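PDB 3KRE: phosphoribosylaminoimidazole-succinocarboxamide synthase from Ehrlichia chaffeensis str. Arkansas, which catalyses the ATP-dependent joining of L-aspartate to 5-amino-1-(5-phosphoribosyl)imidazole-4-carboxylate, giving SAICAR in de novo purine biosynthesis. Local coordinates for residues N58-I63 / D237-N242; N71-S76 / I92-Q97; I108-V113 / Q162-Q167; K178-L183 / V195-E200. All coordinates share one frame; numbering follows the deposited sequence.

In the fold
Contact 1 (58-63 with 237-242) closes a long chain loop within which the other three are nested, and contacts 2, 3 and 4 follow one another in series. Strand 60-63 of contact 1, half of a two-stranded hairpin, runs on into helix 67-84 of contact 2, yet the centres of these contacts lie about 23 Å apart. Contacts 2, 3 and 4 all reach the large antiparallel sheet. Contacts 3 and 4, with centres about 16 Å apart, share helix 166-189 and meet directly, since strands 110-115 and 192-204 are sheet neighbours and Val112 O lies 2.8 Å from Leu199 N, a probable hydrogen bond. Contacts 2 to 4 thus fix helices and their connections to the large sheet, while contact 1 joins the small hairpin to helix 237-240.

Contact 1. Residues N58-I63 / D237-N242; sequences NKKAAI and DRYRLN. With EDO (1,2-ethanediol), chain D.
Tyr239 and Lys60 approach from opposite directions, the ring reaching out from helix 237-240 to the strand and the lysine chain running back across one ring face toward the helix. A tyrosine chi1 of 175° swings the phenol away from its own backbone N and out to the strand backbone. The lysine aliphatic chain follows the ring, its CD 3.9 Å from Tyr239 CZ, and a bend at the last torsion (chi4 -46°) leaves the ammonium above the same ring. NZ sits 4.5 Å from the ring centroid and 27° off the normal, an off-centre cation-pi contact. Ala62 CB approaches the ring obliquely, 3.7 Å from Tyr239 CE1.

Polar links across the gap run through water. One water accepts from Lys60 NZ at 3.0 Å and donates to Tyr239 O, with a weak bond from Asn242 ND2 as well. A second lies 2.6 Å from Tyr239 OH and donates to Ala61 O. Asn242 is the C-prime residue of the Schellman motif that ends the helix, and Tyr239 also packs on Ile53 and Val246. Arg240 leaves the helix in another direction, packing on Ala55 and Phe56; its NH1 makes a salt bridge with Asp237 OD1 and binds an ethanediol, probably from the crystallisation liquor.

The lysine charge is probably eased by the ring face and by the water on Tyr239 O, so this surface contact joins hairpin and helix without a direct hydrogen bond or salt bridge between the two segments.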
# COMPACT_ATOMS: atom_id res chain seq x y z
N ASN A 58 -0.69 -3.29 -16.77
CA ASN A 58 -1.99 -3.55 -17.41
C ASN A 58 -1.95 -4.47 -18.63
O ASN A 58 -2.84 -4.44 -19.46
CB ASN A 58 -2.73 -2.24 -17.73
CG ASN A 58 -4.00 -2.07 -16.91
OD1 ASN A 58 -4.07 -1.23 -15.99
ND2 ASN A 58 -5.01 -2.88 -17.21
N LYS A 59 -0.93 -5.32 -18.73
CA LYS A 59 -0.95 -6.39 -19.74
C LYS A 59 -1.96 -7.48 -19.34
O LYS A 59 -2.43 -8.24 -20.20
CB LYS A 59 0.44 -7.01 -19.92
N LYS A 60 -2.29 -7.53 -18.04
CA LYS A 60 -3.07 -8.63 -17.45
C LYS A 60 -4.13 -7.92 -16.58
O LYS A 60 -3.79 -7.07 -15.78
CB LYS A 60 -2.10 -9.45 -16.54
CG LYS A 60 -2.22 -11.00 -16.41
CD LYS A 60 -1.34 -11.44 -15.18
CE LYS A 60 -1.15 -12.95 -14.96
NZ LYS A 60 -2.44 -13.71 -15.08
N ALA A 61 -5.41 -8.22 -16.76
CA ALA A 61 -6.44 -7.71 -15.85
C ALA A 61 -7.51 -8.78 -15.64
O ALA A 61 -7.71 -9.62 -16.50
CB ALA A 61 -7.08 -6.36 -16.40
N ALA A 62 -8.14 -8.76 -14.47
CA ALA A 62 -9.18 -9.73 -14.11
C ALA A 62 -10.07 -9.15 -13.04
O ALA A 62 -9.69 -8.21 -12.33
CB ALA A 62 -8.57 -11.06 -13.59
N ILE A 63 -11.24 -9.77 -12.90
CA ILE A 63 -12.15 -9.48 -11.80
C ILE A 63 -11.99 -10.62 -10.80
O ILE A 63 -12.19 -11.78 -11.16
CB ILE A 63 -13.59 -9.45 -12.27
CG1 ILE A 63 -13.79 -8.33 -13.30
CG2 ILE A 63 -14.54 -9.31 -11.03
CD1 ILE A 63 -13.44 -6.95 -12.77
N ASP A 237 0.78 -11.33 -5.72
CA ASP A 237 1.66 -12.28 -6.47
C ASP A 237 0.93 -13.55 -6.85
O ASP A 237 1.30 -14.18 -7.84
CB ASP A 237 2.97 -12.64 -5.75
CG ASP A 237 4.07 -11.63 -5.99
OD1 ASP A 237 3.95 -10.81 -6.93
OD2 ASP A 237 5.05 -11.65 -5.21
N ARG A 238 -0.10 -13.93 -6.10
CA ARG A 238 -0.89 -15.12 -6.51
C ARG A 238 -1.53 -14.90 -7.88
O ARG A 238 -1.62 -15.81 -8.70
CB ARG A 238 -1.95 -15.50 -5.47
CG ARG A 238 -1.38 -15.89 -4.11
CD ARG A 238 -2.32 -16.77 -3.30
NE ARG A 238 -2.43 -18.07 -3.93
CZ ARG A 238 -1.53 -19.06 -3.80
NH1 ARG A 238 -0.49 -18.95 -2.99
NH2 ARG A 238 -1.69 -20.17 -4.49
N TYR A 239 -1.98 -13.67 -8.12
CA TYR A 239 -2.48 -13.29 -9.43
C TYR A 239 -1.34 -13.11 -10.43
O TYR A 239 -1.38 -13.68 -11.54
CB TYR A 239 -3.33 -12.04 -9.32
CG TYR A 239 -3.78 -11.54 -10.66
CD1 TYR A 239 -4.69 -12.25 -11.42
CD2 TYR A 239 -3.26 -10.37 -11.19
CE1 TYR A 239 -5.07 -11.81 -12.69
CE2 TYR A 239 -3.64 -9.92 -12.44
CZ TYR A 239 -4.55 -10.65 -13.18
OH TYR A 239 -4.96 -10.23 -14.44
N ARG A 240 -0.31 -12.34 -10.07
CA ARG A 240 0.79 -12.09 -11.02
C ARG A 240 1.43 -13.37 -11.56
O ARG A 240 1.72 -13.47 -12.76
CB ARG A 240 1.88 -11.25 -10.37
CG ARG A 240 1.53 -9.82 -10.09
CD ARG A 240 2.82 -9.07 -9.78
NE ARG A 240 2.53 -7.75 -9.26
CZ ARG A 240 2.52 -7.41 -7.97
NH1 ARG A 240 2.75 -8.30 -7.00
NH2 ARG A 240 2.22 -6.16 -7.66
N LEU A 241 1.61 -14.35 -10.68
CA LEU A 241 2.31 -15.60 -11.00
C LEU A 241 1.34 -16.75 -11.32
O LEU A 241 1.77 -17.90 -11.46
CB LEU A 241 3.22 -15.98 -9.85
CG LEU A 241 4.18 -14.91 -9.37
CD1 LEU A 241 4.98 -15.48 -8.19
CD2 LEU A 241 5.03 -14.45 -10.56
N ASN A 242 0.06 -16.41 -11.52
CA ASN A 242 -1.01 -17.34 -11.82
C ASN A 242 -0.96 -18.60 -10.95
O ASN A 242 -1.01 -19.73 -11.46
CB ASN A 242 -1.05 -17.67 -13.32
CG ASN A 242 -2.38 -18.35 -13.76
OD1 ASN A 242 -2.37 -19.15 -14.72
ND2 ASN A 242 -3.49 -18.05 -13.08
C1 EDO D . 2.07 -5.85 -4.08
O1 EDO D . 3.18 -5.77 -4.95
C2 EDO D . 2.03 -7.20 -3.38
O2 EDO D . 2.03 -8.25 -4.32
O HOH W 1 -3.42 -15.19 -12.70
O HOH W 2 -5.74 -11.99 -16.13

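Contact 2. Residues N71-S76 / I92-Q97; sequences NNYISS and ISLLNQ
Helix 71-76 passes strand 92-94 with their axes 9.7 Å apart and N-to-C directions 139° apart, and the closest CA pairs are Ser76 with Leu94 and Asn72 with Gln97. Asn72 reaches toward the turn after the strand. Its first torsion, with CG anti to the backbone N (chi1 -179°), brings ND2 within reach of two successive carbonyl oxygens, and ND2 makes weak hydrogen bonds to both: Gln97 O at 2.9 Å and Asn96 O at 2.8 Å, the latter strongly bent, with an angle of 116° at the hydrogen. The other end of this buried amide is also engaged, since OD1 accepts from Gln100 NE2; partners at both ends, though weak on the ND2 side, favour this orientation of the amide.

Leu94 fits its two methyl branches to different neighbours. CD1 lies 3.4 Å from Asn72 ND2 and, in the conformer given, also touches Ser76 OG, whereas CD2 meets the Tyr73 ring near its plane, 3.9 Å from CD1 of that ring; the two side chains cross at about a right angle. Gln97 O lies over one face of the ring, displaced toward the rim. A water bridge from Tyr73 OH to the Gln97 side chain is doubtful, because that residue has two conformers.

The contact sets helix 67-84 against an edge strand of the large sheet. Asn72 also packs on Phe49 of strand 44-49, and Ile74 meets helix 246-257.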
# COMPACT_ATOMS: atom_id res chain seq x y z
N ASN A 71 -9.77 -6.09 0.82
CA ASN A 71 -8.78 -5.02 0.84
C ASN A 71 -9.26 -3.82 1.67
O ASN A 71 -8.50 -3.25 2.47
CB ASN A 71 -8.38 -4.58 -0.59
CG ASN A 71 -7.42 -5.55 -1.27
OD1 ASN A 71 -7.08 -5.38 -2.45
ND2 ASN A 71 -7.02 -6.54 -0.56
N ASN A 72 -10.54 -3.50 1.54
CA ASN A 72 -11.15 -2.46 2.35
C ASN A 72 -11.02 -2.76 3.85
O ASN A 72 -10.55 -1.93 4.64
CB ASN A 72 -12.62 -2.30 1.95
CG ASN A 72 -13.32 -1.24 2.73
OD1 ASN A 72 -12.79 -0.11 2.90
ND2 ASN A 72 -14.51 -1.56 3.23
N TYR A 73 -11.43 -3.96 4.24
CA TYR A 73 -11.32 -4.39 5.64
C TYR A 73 -9.87 -4.46 6.14
O TYR A 73 -9.57 -3.97 7.22
CB TYR A 73 -12.00 -5.71 5.87
CG TYR A 73 -13.51 -5.68 5.74
CD1 TYR A 73 -14.23 -4.58 6.23
CD2 TYR A 73 -14.21 -6.75 5.24
CE1 TYR A 73 -15.59 -4.55 6.17
CE2 TYR A 73 -15.59 -6.74 5.17
CZ TYR A 73 -16.28 -5.61 5.63
OH TYR A 73 -17.66 -5.53 5.62
N ILE A 74 -8.98 -5.04 5.35
CA ILE A 74 -7.58 -5.14 5.74
C ILE A 74 -6.95 -3.75 5.85
O ILE A 74 -6.27 -3.45 6.84
CB ILE A 74 -6.75 -6.02 4.75
CG1 ILE A 74 -7.21 -7.45 4.88
CG2 ILE A 74 -5.25 -5.91 5.05
CD1 ILE A 74 -6.78 -8.40 3.68
N SER A 75 -7.18 -2.90 4.87
CA SER A 75 -6.58 -1.55 4.90
C SER A 75 -7.08 -0.68 6.05
O SER A 75 -6.28 -0.04 6.77
CB SER A 75 -6.78 -0.86 3.55
OG SER A 75 -5.97 0.29 3.46
N SER A 76 -8.40 -0.63 6.24
CA SER A 76 -8.97 0.09 7.37
C SER A 76 -8.38 -0.44 8.69
O SER A 76 -8.01 0.36 9.54
CB SER A 76 -10.50 0.02 7.35
OG SER A 76 -10.96 -1.32 7.36
N ILE A 92 -10.59 8.04 8.06
CA ILE A 92 -11.59 8.58 9.00
C ILE A 92 -12.49 7.50 9.60
O ILE A 92 -12.59 7.39 10.83
CB ILE A 92 -12.44 9.70 8.37
CG1 ILE A 92 -11.53 10.85 7.92
CG2 ILE A 92 -13.52 10.18 9.39
CD1 ILE A 92 -12.25 11.92 7.05
N SER A 93 -13.17 6.73 8.75
CA SER A 93 -14.09 5.73 9.25
C SER A 93 -14.36 4.66 8.21
O SER A 93 -14.32 4.93 7.01
CB SER A 93 -15.39 6.41 9.68
OG SER A 93 -16.25 5.47 10.28
N LEU A 94 -14.64 3.44 8.67
CA LEU A 94 -15.10 2.36 7.79
C LEU A 94 -16.60 2.56 7.57
O LEU A 94 -17.37 2.67 8.53
CB LEU A 94 -14.79 1.01 8.46
CG LEU A 94 -15.16 -0.26 7.73
CD1 LEU A 94 -14.39 -0.36 6.38
CD2 LEU A 94 -14.86 -1.50 8.62
N LEU A 95 -17.04 2.61 6.32
CA LEU A 95 -18.45 2.89 6.01
C LEU A 95 -19.28 1.65 5.75
O LEU A 95 -20.43 1.55 6.21
CB LEU A 95 -18.53 3.80 4.82
CG LEU A 95 -17.97 5.20 5.05
CD1 LEU A 95 -17.95 5.93 3.71
CD2 LEU A 95 -18.81 6.03 6.09
N ASN A 96 -18.73 0.75 4.95
CA ASN A 96 -19.42 -0.46 4.50
C ASN A 96 -18.44 -1.47 3.92
O ASN A 96 -17.23 -1.28 4.02
CB ASN A 96 -20.54 -0.09 3.51
CG ASN A 96 -20.04 0.66 2.31
OD1 ASN A 96 -19.18 0.18 1.59
ND2 ASN A 96 -20.62 1.83 2.04
N GLN A 97 -18.93 -2.55 3.30
CA GLN A 97 -18.07 -3.63 2.82
C GLN A 97 -16.97 -3.16 1.86
O GLN A 97 -15.91 -3.72 1.83
CB GLN A 97 -18.90 -4.70 2.12
CG GLN A 97 -19.73 -5.57 3.05
CD GLN A 97 -20.43 -6.67 2.28
OE1 GLN A 97 -21.37 -6.40 1.52
NE2 GLN A 97 -19.97 -7.89 2.44
O HOH W 3 -18.86 -8.18 4.70

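Contact 3. Residues I108-V113 / Q162-Q167; sequences IPIEVV and QWLTNQ. With EDO (1,2-ethanediol), chain F.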
# COMPACT_ATOMS: atom_id res chain seq x y z
N ILE A 108 1.22 13.10 -2.99
CA ILE A 108 2.57 13.33 -3.51
C ILE A 108 2.88 12.22 -4.54
O ILE A 108 2.65 11.05 -4.28
CB ILE A 108 3.60 13.34 -2.36
CG1 ILE A 108 3.30 14.47 -1.37
CG2 ILE A 108 5.06 13.37 -2.87
CD1 ILE A 108 3.59 14.11 0.02
N PRO A 109 3.40 12.58 -5.70
CA PRO A 109 3.40 11.57 -6.76
C PRO A 109 4.62 10.64 -6.70
O PRO A 109 5.28 10.41 -7.73
CB PRO A 109 3.45 12.43 -8.02
CG PRO A 109 4.33 13.53 -7.63
CD PRO A 109 4.06 13.82 -6.15
N ILE A 110 4.88 10.11 -5.50
CA ILE A 110 5.97 9.16 -5.21
C ILE A 110 5.37 7.88 -4.62
O ILE A 110 4.48 7.98 -3.77
CB ILE A 110 6.93 9.74 -4.15
CG1 ILE A 110 7.52 11.08 -4.61
CG2 ILE A 110 8.04 8.73 -3.81
CD1 ILE A 110 8.34 11.81 -3.54
N GLU A 111 5.86 6.73 -5.03
CA GLU A 111 5.56 5.46 -4.37
C GLU A 111 6.81 5.14 -3.57
O GLU A 111 7.91 5.18 -4.12
CB GLU A 111 5.32 4.38 -5.38
CG GLU A 111 4.07 4.64 -6.19
CD GLU A 111 3.71 3.48 -7.05
OE1 GLU A 111 4.45 3.22 -8.02
OE2 GLU A 111 2.68 2.85 -6.77
N VAL A 112 6.66 4.87 -2.28
CA VAL A 112 7.78 4.47 -1.44
C VAL A 112 7.69 2.97 -1.30
O VAL A 112 6.69 2.44 -0.82
CB VAL A 112 7.72 5.15 -0.07
CG1 VAL A 112 8.99 4.84 0.71
CG2 VAL A 112 7.49 6.68 -0.22
N VAL A 113 8.73 2.26 -1.73
CA VAL A 113 8.75 0.81 -1.61
C VAL A 113 9.76 0.45 -0.56
O VAL A 113 10.89 0.92 -0.62
CB VAL A 113 9.08 0.11 -2.95
CG1 VAL A 113 9.22 -1.39 -2.73
CG2 VAL A 113 7.99 0.42 -4.02
N GLN A 162 11.13 19.30 -6.49
CA GLN A 162 10.38 19.87 -5.38
C GLN A 162 9.10 19.10 -5.06
O GLN A 162 8.10 19.68 -4.66
CB GLN A 162 10.14 21.36 -5.62
CG GLN A 162 11.44 22.14 -5.66
CD GLN A 162 11.24 23.63 -5.71
OE1 GLN A 162 11.46 24.33 -4.72
NE2 GLN A 162 10.80 24.13 -6.85
N TRP A 163 9.14 17.78 -5.20
CA TRP A 163 8.04 16.94 -4.77
C TRP A 163 7.99 16.83 -3.25
O TRP A 163 6.90 16.69 -2.69
CB TRP A 163 8.12 15.57 -5.38
CG TRP A 163 8.04 15.58 -6.84
CD1 TRP A 163 7.44 16.54 -7.64
CD2 TRP A 163 8.56 14.60 -7.71
NE1 TRP A 163 7.59 16.20 -8.96
CE2 TRP A 163 8.26 15.00 -9.03
CE3 TRP A 163 9.25 13.41 -7.51
CZ2 TRP A 163 8.63 14.25 -10.14
CZ3 TRP A 163 9.63 12.66 -8.62
CH2 TRP A 163 9.31 13.07 -9.92
N LEU A 164 9.18 16.89 -2.62
CA LEU A 164 9.33 17.02 -1.18
C LEU A 164 10.50 17.96 -0.88
O LEU A 164 11.41 18.13 -1.71
CB LEU A 164 9.62 15.66 -0.54
CG LEU A 164 8.57 14.57 -0.68
CD1 LEU A 164 9.15 13.24 -0.22
CD2 LEU A 164 7.27 14.94 0.07
N THR A 165 10.46 18.58 0.28
CA THR A 165 11.61 19.29 0.82
C THR A 165 12.58 18.30 1.45
O THR A 165 12.29 17.11 1.64
CB THR A 165 11.20 20.28 1.93
OG1 THR A 165 10.73 19.54 3.07
CG2 THR A 165 10.14 21.24 1.43
N ASN A 166 13.76 18.81 1.79
CA ASN A 166 14.77 18.00 2.47
C ASN A 166 14.21 17.41 3.75
O ASN A 166 14.36 16.22 3.99
CB ASN A 166 16.03 18.83 2.78
CG ASN A 166 17.21 18.40 1.96
OD1 ASN A 166 17.76 17.31 2.16
ND2 ASN A 166 17.61 19.24 1.01
N GLN A 167 13.55 18.24 4.55
CA GLN A 167 12.97 17.79 5.84
C GLN A 167 11.89 16.70 5.63
O GLN A 167 11.88 15.69 6.35
CB GLN A 167 12.38 18.96 6.66
C1 EDO F . 6.51 1.25 -8.75
O1 EDO F . 5.17 0.85 -9.07
C2 EDO F . 7.11 0.19 -7.86
O2 EDO F . 7.22 -0.97 -8.67
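Trp163 and Pro109 make the CH-pi part of this contact. Pro109, at the centre of an inverse gamma turn, lays its CG over one face of the indole, 4.2 Å from the centroid of the five-membered ring and just 3° off the normal. The approach is thus almost perpendicular to the five-membered ring, although it is displaced from the middle of the whole indole. Trp163 CG anti to its carbonyl carbon (chi1 -62°) turns the ring system toward the proline.

The remaining contacts are mostly apolar. Leu164 sends one branch to Ile108: Leu164 CD2 is 3.8 Å from Ile108 CD1 and close to CG2 as well, the two chains crossing at about a right angle. Ile108 CG2 also packs against the backbone oxygen of Trp163. Ile110 has two conformers; in the one given, its CG1 approaches the indole obliquely, 4.1 Å from Trp163 CE3, and its CD1 lies 3.7 Å from Leu164 CD1. In that copy the leucine fork is divided between two isoleucines.

The contact brings the residues leading into strand 110-115, and Ile110 itself, against the link between helices 155-160 and 166-189. Trp163 stacks on Tyr143 of strand 133-143, and Ile158 of helix 155-160 touches Ile110, Trp163 and Leu164. Leu164 also meets Ile172, so the apolar cluster continues to helix 166-189, whose N-cap is Thr165.

Contact 4. Residues K178-L183 / V195-E200; sequences KINNIL and VDFKLE. With EDO (1,2-ethanediol), chain G.
Phe197 CG lies between its backbone N and carbonyl carbon (chi1 64°), and this torsion directs the ring from strand 195-199 into helix 178-183, where a chi1 of -176° turns Asn180 CG to the side of CB remote from its own N and places the amide beside the ring. Asn180 OD1 meets the ring edge near its plane, 3.4 Å from Phe197 CE2, with amide and ring planes 36° apart. The asparagine CB also lies at this edge, and Phe197 CZ presses up to the helix backbone, 3.6 Å from Asn180 CA. Leu183 takes a different route: its CD1 sits over one ring face, offset toward the rim and 4.2 Å from Phe197 CE1. Ile179 CG2 comes in obliquely, 3.8 Å from the same Phe197 CE1.

Farther along the strand, Ile179 and Leu199 reach toward each other tip to tip, their CD1 methyls 3.8 Å apart. Leu78 and Leu82 of helix 67-84 extend this apolar layer, which lies between the helices and the large sheet. On the strand's other side, Asp196 pairs with Arg224, and Lys198 with Glu200 and Asp216.

All the residues that touch here are buried. In the one polar side chain among them, Asn180, OD1 accepts from Asn116 ND2 and the amide nitrogen is hydrogen-bonded elsewhere as well. The partly positive ring edge would suit that oxygen, so the amide can border the hydrophobic layer, while charged groups gather on the opposite face of the strand.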
# COMPACT_ATOMS: atom_id res chain seq x y z
N LYS A 178 9.34 3.17 10.38
CA LYS A 178 8.52 2.96 11.57
C LYS A 178 7.29 2.10 11.18
O LYS A 178 6.95 1.14 11.89
CB LYS A 178 8.08 4.29 12.19
CG LYS A 178 7.16 4.19 13.43
CD LYS A 178 6.96 5.58 14.16
CE LYS A 178 5.76 5.53 15.17
NZ LYS A 178 5.47 6.83 15.85
N ILE A 179 6.69 2.44 10.06
CA ILE A 179 5.54 1.68 9.53
C ILE A 179 5.98 0.24 9.27
O ILE A 179 5.25 -0.71 9.59
CB ILE A 179 4.93 2.38 8.27
CG1 ILE A 179 4.23 3.67 8.68
CG2 ILE A 179 3.93 1.42 7.53
CD1 ILE A 179 3.98 4.68 7.55
N ASN A 180 7.16 0.07 8.66
CA ASN A 180 7.69 -1.26 8.43
C ASN A 180 7.80 -2.04 9.75
O ASN A 180 7.38 -3.18 9.84
CB ASN A 180 9.05 -1.18 7.73
CG ASN A 180 9.62 -2.57 7.36
OD1 ASN A 180 8.88 -3.49 6.99
ND2 ASN A 180 10.95 -2.71 7.47
N ASN A 181 8.36 -1.41 10.78
CA ASN A 181 8.49 -2.10 12.07
C ASN A 181 7.13 -2.51 12.64
O ASN A 181 6.97 -3.64 13.08
CB ASN A 181 9.19 -1.24 13.09
CG ASN A 181 10.65 -1.04 12.76
OD1 ASN A 181 11.25 -1.84 12.04
ND2 ASN A 181 11.25 0.02 13.33
N ILE A 182 6.19 -1.58 12.66
CA ILE A 182 4.84 -1.85 13.19
C ILE A 182 4.13 -2.97 12.43
O ILE A 182 3.64 -3.97 13.02
CB ILE A 182 3.96 -0.60 13.17
CG1 ILE A 182 4.57 0.52 14.05
CG2 ILE A 182 2.54 -0.97 13.62
CD1 ILE A 182 4.03 1.92 13.70
N LEU A 183 4.08 -2.83 11.11
CA LEU A 183 3.43 -3.85 10.27
C LEU A 183 4.15 -5.20 10.33
O LEU A 183 3.51 -6.25 10.37
CB LEU A 183 3.33 -3.39 8.81
CG LEU A 183 2.49 -2.16 8.50
CD1 LEU A 183 2.45 -1.85 7.00
CD2 LEU A 183 1.05 -2.38 9.02
N VAL A 195 7.18 -9.15 3.41
CA VAL A 195 8.32 -9.25 2.51
C VAL A 195 8.73 -7.85 2.02
O VAL A 195 9.89 -7.44 2.09
CB VAL A 195 7.97 -10.22 1.36
CG1 VAL A 195 9.00 -10.17 0.21
CG2 VAL A 195 7.78 -11.66 1.90
N ASP A 196 7.76 -7.12 1.50
CA ASP A 196 7.95 -5.77 1.06
C ASP A 196 6.58 -5.12 0.99
O ASP A 196 5.58 -5.81 1.14
CB ASP A 196 8.70 -5.67 -0.28
CG ASP A 196 7.96 -6.32 -1.48
OD1 ASP A 196 6.73 -6.20 -1.61
OD2 ASP A 196 8.62 -6.93 -2.35
N PHE A 197 6.54 -3.81 0.79
CA PHE A 197 5.29 -3.10 0.62
C PHE A 197 5.50 -1.71 0.05
O PHE A 197 6.63 -1.24 0.01
CB PHE A 197 4.49 -3.04 1.93
CG PHE A 197 5.16 -2.26 3.02
CD1 PHE A 197 4.71 -1.00 3.36
CD2 PHE A 197 6.20 -2.78 3.72
CE1 PHE A 197 5.30 -0.28 4.39
CE2 PHE A 197 6.80 -2.07 4.78
CZ PHE A 197 6.35 -0.82 5.10
N LYS A 198 4.42 -1.12 -0.48
CA LYS A 198 4.44 0.18 -1.12
C LYS A 198 3.52 1.10 -0.34
O LYS A 198 2.39 0.73 0.02
CB LYS A 198 3.96 0.07 -2.58
CG LYS A 198 3.92 1.38 -3.39
CD LYS A 198 2.65 2.20 -3.22
CE LYS A 198 1.44 1.73 -4.10
NZ LYS A 198 0.20 2.12 -3.36
N LEU A 199 4.00 2.33 -0.11
CA LEU A 199 3.25 3.38 0.55
C LEU A 199 3.12 4.59 -0.36
O LEU A 199 3.99 4.85 -1.19
CB LEU A 199 3.99 3.86 1.81
CG LEU A 199 4.24 2.81 2.88
CD1 LEU A 199 5.01 3.46 4.05
CD2 LEU A 199 2.89 2.16 3.34
N GLU A 200 2.04 5.35 -0.17
CA GLU A 200 1.88 6.67 -0.76
C GLU A 200 1.44 7.61 0.31
O GLU A 200 0.67 7.22 1.22
CB GLU A 200 0.80 6.65 -1.86
CG GLU A 200 1.22 5.82 -3.05
CD GLU A 200 0.15 5.76 -4.12
OE1 GLU A 200 -0.59 6.75 -4.30
OE2 GLU A 200 0.11 4.73 -4.82
C1 EDO G . 5.06 -3.85 -3.08
O1 EDO G . 5.28 -5.23 -3.27
C2 EDO G . 5.30 -3.17 -4.42
O2 EDO G . 6.71 -3.15 -4.60